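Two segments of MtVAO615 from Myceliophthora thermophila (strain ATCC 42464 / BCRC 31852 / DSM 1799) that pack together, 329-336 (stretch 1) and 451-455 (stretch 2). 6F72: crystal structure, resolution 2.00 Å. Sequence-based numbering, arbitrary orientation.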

ATOM      1  N   LEU A 329     -13.020  -8.797  22.260  1.00 31.15           N
ATOM      2  CA  LEU A 329     -12.683  -7.804  23.288  1.00 31.52           C
ATOM      3  C   LEU A 329     -12.158  -6.453  22.765  1.00 31.10           C
ATOM      4  O   LEU A 329     -12.072  -5.467  23.521  1.00 31.34           O
ATOM      5  CB  LEU A 329     -11.739  -8.403  24.341  1.00 31.73           C
ATOM      6  CG  LEU A 329     -12.394  -9.276  25.425  1.00 32.60           C
ATOM      7  CD1 LEU A 329     -11.323  -9.806  26.355  1.00 32.81           C
ATOM      8  CD2 LEU A 329     -13.463  -8.546  26.234  1.00 33.17           C
ATOM      9  N   LEU A 330     -11.830  -6.419  21.471  1.00 30.63           N
ATOM     10  CA  LEU A 330     -11.353  -5.202  20.797  1.00 30.23           C
ATOM     11  C   LEU A 330     -12.286  -3.983  20.793  1.00 30.52           C
ATOM     12  O   LEU A 330     -11.790  -2.878  21.018  1.00 30.80           O
ATOM     13  CB  LEU A 330     -10.896  -5.508  19.366  1.00 29.60           C
ATOM     14  CG  LEU A 330      -9.673  -6.405  19.189  1.00 29.21           C
ATOM     15  CD1 LEU A 330      -9.559  -6.799  17.732  1.00 28.83           C
ATOM     16  CD2 LEU A 330      -8.402  -5.731  19.684  1.00 28.97           C
ATOM     17  N   PRO A 331     -13.608  -4.153  20.518  1.00 30.85           N
ATOM     18  CA  PRO A 331     -14.513  -3.002  20.357  1.00 31.15           C
ATOM     19  C   PRO A 331     -14.313  -1.775  21.263  1.00 31.39           C
ATOM     20  O   PRO A 331     -14.102  -0.686  20.732  1.00 31.12           O
ATOM     21  CB  PRO A 331     -15.896  -3.625  20.555  1.00 31.83           C
ATOM     22  CG  PRO A 331     -15.742  -4.949  19.903  1.00 31.69           C
ATOM     23  CD  PRO A 331     -14.329  -5.405  20.188  1.00 31.23           C
ATOM     24  N   ASP A 332     -14.351  -1.946  22.586  1.00 32.00           N
ATOM     25  CA  ASP A 332     -14.181  -0.820  23.532  1.00 32.55           C
ATOM     26  C   ASP A 332     -12.776  -0.218  23.519  1.00 31.79           C
ATOM     27  O   ASP A 332     -12.607   0.979  23.766  1.00 32.02           O
ATOM     28  CB  ASP A 332     -14.529  -1.237  24.958  1.00 33.56           C
ATOM     29  CG  ASP A 332     -15.964  -1.654  25.106  1.00 34.59           C
ATOM     30  OD1 ASP A 332     -16.836  -1.132  24.379  1.00 34.82           O
ATOM     31  OD2 ASP A 332     -16.220  -2.516  25.962  1.00 35.29           O
ATOM     32  N   PHE A 333     -11.784  -1.064  23.257  1.00 31.00           N
ATOM     33  CA  PHE A 333     -10.391  -0.649  23.148  1.00 30.22           C
ATOM     34  C   PHE A 333     -10.191   0.238  21.920  1.00 29.41           C
ATOM     35  O   PHE A 333      -9.544   1.279  22.007  1.00 29.26           O
ATOM     36  CB  PHE A 333      -9.502  -1.893  23.108  1.00 29.98           C
ATOM     37  CG  PHE A 333      -8.039  -1.613  22.915  1.00 29.51           C
ATOM     38  CD1 PHE A 333      -7.229  -1.247  23.998  1.00 29.92           C
ATOM     39  CD2 PHE A 333      -7.448  -1.767  21.655  1.00 28.94           C
ATOM     40  CE1 PHE A 333      -5.861  -1.012  23.815  1.00 29.75           C
ATOM     41  CE2 PHE A 333      -6.080  -1.535  21.467  1.00 28.51           C
ATOM     42  CZ  PHE A 333      -5.285  -1.166  22.551  1.00 28.93           C
ATOM     43  N   LEU A 334     -10.772  -0.168  20.792  1.00 28.84           N
ATOM     44  CA  LEU A 334     -10.690   0.593  19.546  1.00 28.20           C
ATOM     45  C   LEU A 334     -11.491   1.892  19.560  1.00 28.77           C
ATOM     46  O   LEU A 334     -11.033   2.901  19.013  1.00 28.53           O
ATOM     47  CB  LEU A 334     -11.121  -0.260  18.364  1.00 27.64           C
ATOM     48  CG  LEU A 334     -10.392  -1.589  18.122  1.00 27.21           C
ATOM     49  CD1 LEU A 334     -11.066  -2.269  16.957  1.00 26.92           C
ATOM     50  CD2 LEU A 334      -8.902  -1.416  17.847  1.00 26.70           C
ATOM     51  N   ASP A 335     -12.679   1.861  20.182  1.00 29.60           N
ATOM     52  CA  ASP A 335     -13.543   3.045  20.341  1.00 30.30           C
ATOM     53  C   ASP A 335     -12.932   4.137  21.221  1.00 30.55           C
ATOM     54  O   ASP A 335     -13.374   5.285  21.174  1.00 30.99           O
ATOM     55  CB  ASP A 335     -14.921   2.647  20.915  1.00 31.33           C
ATOM     56  CG  ASP A 335     -15.755   1.813  19.944  1.00 31.47           C
ATOM     57  OD1 ASP A 335     -15.533   1.887  18.708  1.00 31.17           O
ATOM     58  OD2 ASP A 335     -16.637   1.069  20.419  1.00 32.06           O
ATOM     59  N   GLY A 336     -11.952   3.767  22.043  1.00 30.45           N
ATOM     60  CA  GLY A 336     -11.223   4.706  22.889  1.00 30.78           C
ATOM     61  C   GLY A 336     -10.056   5.380  22.180  1.00 30.32           C
ATOM     62  O   GLY A 336      -9.303   6.120  22.810  1.00 30.67           O
TER
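Stretch 2, residues 451-455: DSFSV

An extended segment with two small serine side chains lies against one leucine-lined face of a helix, in a modest contact, mostly van der Waals, with one polar pair at its edge, that buries 237 Å² counted over both sides. Stretch 2 enters as the end of a strand at Asp 451 and Ser 452, and although the strand ends there, the backbone stays extended through Phe 453 and Ser 454. Side chains therefore alternate: Ser 452 and Ser 454 direct their CA-to-CB bonds toward the helix, while that of Phe 453 points away.

The helix answers with Leu 330, Leu 334 and Asp 335. Leu 330 and Leu 334 are one turn apart, joined by the backbone hydrogen bond from Leu 334 N to Leu 330 O (2.9 Å), so both present their side chains toward the same neighbor. Stretch 2 runs in the same general sense as the helix: Ser 452 meets Leu 330, and Ser 454 lies beside Leu 334. Leu 334 CA and Ser 454 CA are 5.5 Å apart, the nearest CA pair.

Leu 334 is the center of the contact, with 75 Å² covered. Its CD2 lies 3.5 Å from Ser 452 OG and its CD1 3.6 Å from Phe 453 O, so the forked side chain spans successive residues of the segment. Leu 330 CD1 adds a looser contact, 4.0 Å from Ser 452 CB. The short side chain of Ser 454 fits close to the helix main chain, its CB 3.9 Å from Leu 334 O and 4.0 Å from Leu 334 CB. Phe 453, whose side chain makes no contact with the helix, contributes through its main chain.

Polarity appears at the exposed Asp 335. Its CA-to-CB bond points away, yet the carboxylate end comes nearer, placing OD1 3.2 Å from Ser 454 OG, within hydrogen-bonding reach, although the serine proton has another possible acceptor.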

ATOM      1  N   ASP A 451      -4.515  -5.689  11.302  1.00 28.41           N
ATOM      2  CA  ASP A 451      -4.673  -4.456  12.023  1.00 28.80           C
ATOM      3  C   ASP A 451      -6.108  -4.307  12.484  1.00 28.81           C
ATOM      4  O   ASP A 451      -7.023  -4.839  11.855  1.00 28.49           O
ATOM      5  CB  ASP A 451      -4.269  -3.274  11.172  1.00 28.87           C
ATOM      6  CG  ASP A 451      -3.158  -2.492  11.804  1.00 29.56           C
ATOM      7  OD1 ASP A 451      -1.988  -2.883  11.550  1.00 29.33           O
ATOM      8  OD2 ASP A 451      -3.465  -1.518  12.558  1.00 30.09           O
ATOM      9  N   SER A 452      -6.277  -3.576  13.581  1.00 29.04           N
ATOM     10  CA  SER A 452      -7.586  -3.315  14.159  1.00 29.21           C
ATOM     11  C   SER A 452      -7.798  -1.819  14.326  1.00 29.11           C
ATOM     12  O   SER A 452      -6.858  -1.073  14.643  1.00 29.00           O
ATOM     13  CB  SER A 452      -7.743  -4.053  15.484  1.00 29.79           C
ATOM     14  OG  SER A 452      -6.706  -3.716  16.383  1.00 30.09           O
ATOM     15  N   PHE A 453      -9.039  -1.391  14.106  1.00 29.03           N
ATOM     16  CA  PHE A 453      -9.379   0.033  14.007  1.00 28.94           C
ATOM     17  C   PHE A 453     -10.876   0.268  14.165  1.00 29.22           C
ATOM     18  O   PHE A 453     -11.685  -0.610  13.847  1.00 29.17           O
ATOM     19  CB  PHE A 453      -8.932   0.595  12.640  1.00 28.24           C
ATOM     20  CG  PHE A 453      -9.552  -0.111  11.467  1.00 27.82           C
ATOM     21  CD1 PHE A 453     -10.788   0.300  10.956  1.00 27.81           C
ATOM     22  CD2 PHE A 453      -8.924  -1.205  10.893  1.00 27.55           C
ATOM     23  CE1 PHE A 453     -11.379  -0.365   9.895  1.00 27.63           C
ATOM     24  CE2 PHE A 453      -9.503  -1.871   9.825  1.00 27.37           C
ATOM     25  CZ  PHE A 453     -10.731  -1.456   9.322  1.00 27.38           C
ATOM     26  N   SER A 454     -11.225   1.464  14.636  1.00 29.57           N
ATOM     27  CA  SER A 454     -12.579   1.995  14.537  1.00 29.92           C
ATOM     28  C   SER A 454     -12.489   3.359  13.840  1.00 29.87           C
ATOM     29  O   SER A 454     -11.869   4.279  14.360  1.00 30.19           O
ATOM     30  CB  SER A 454     -13.218   2.109  15.922  1.00 30.30           C
ATOM     31  OG  SER A 454     -14.525   2.634  15.818  1.00 30.45           O
ATOM     32  N   VAL A 455     -13.076   3.468  12.649  1.00 29.79           N
ATOM     33  CA  VAL A 455     -12.965   4.686  11.824  1.00 29.76           C
ATOM     34  C   VAL A 455     -14.338   5.290  11.443  1.00 30.14           C
ATOM     35  O   VAL A 455     -14.453   6.051  10.469  1.00 29.96           O
ATOM     36  CB  VAL A 455     -12.086   4.476  10.560  1.00 29.23           C
ATOM     37  CG1 VAL A 455     -10.632   4.152  10.923  1.00 29.30           C
ATOM     38  CG2 VAL A 455     -12.677   3.422   9.634  1.00 28.94           C
TER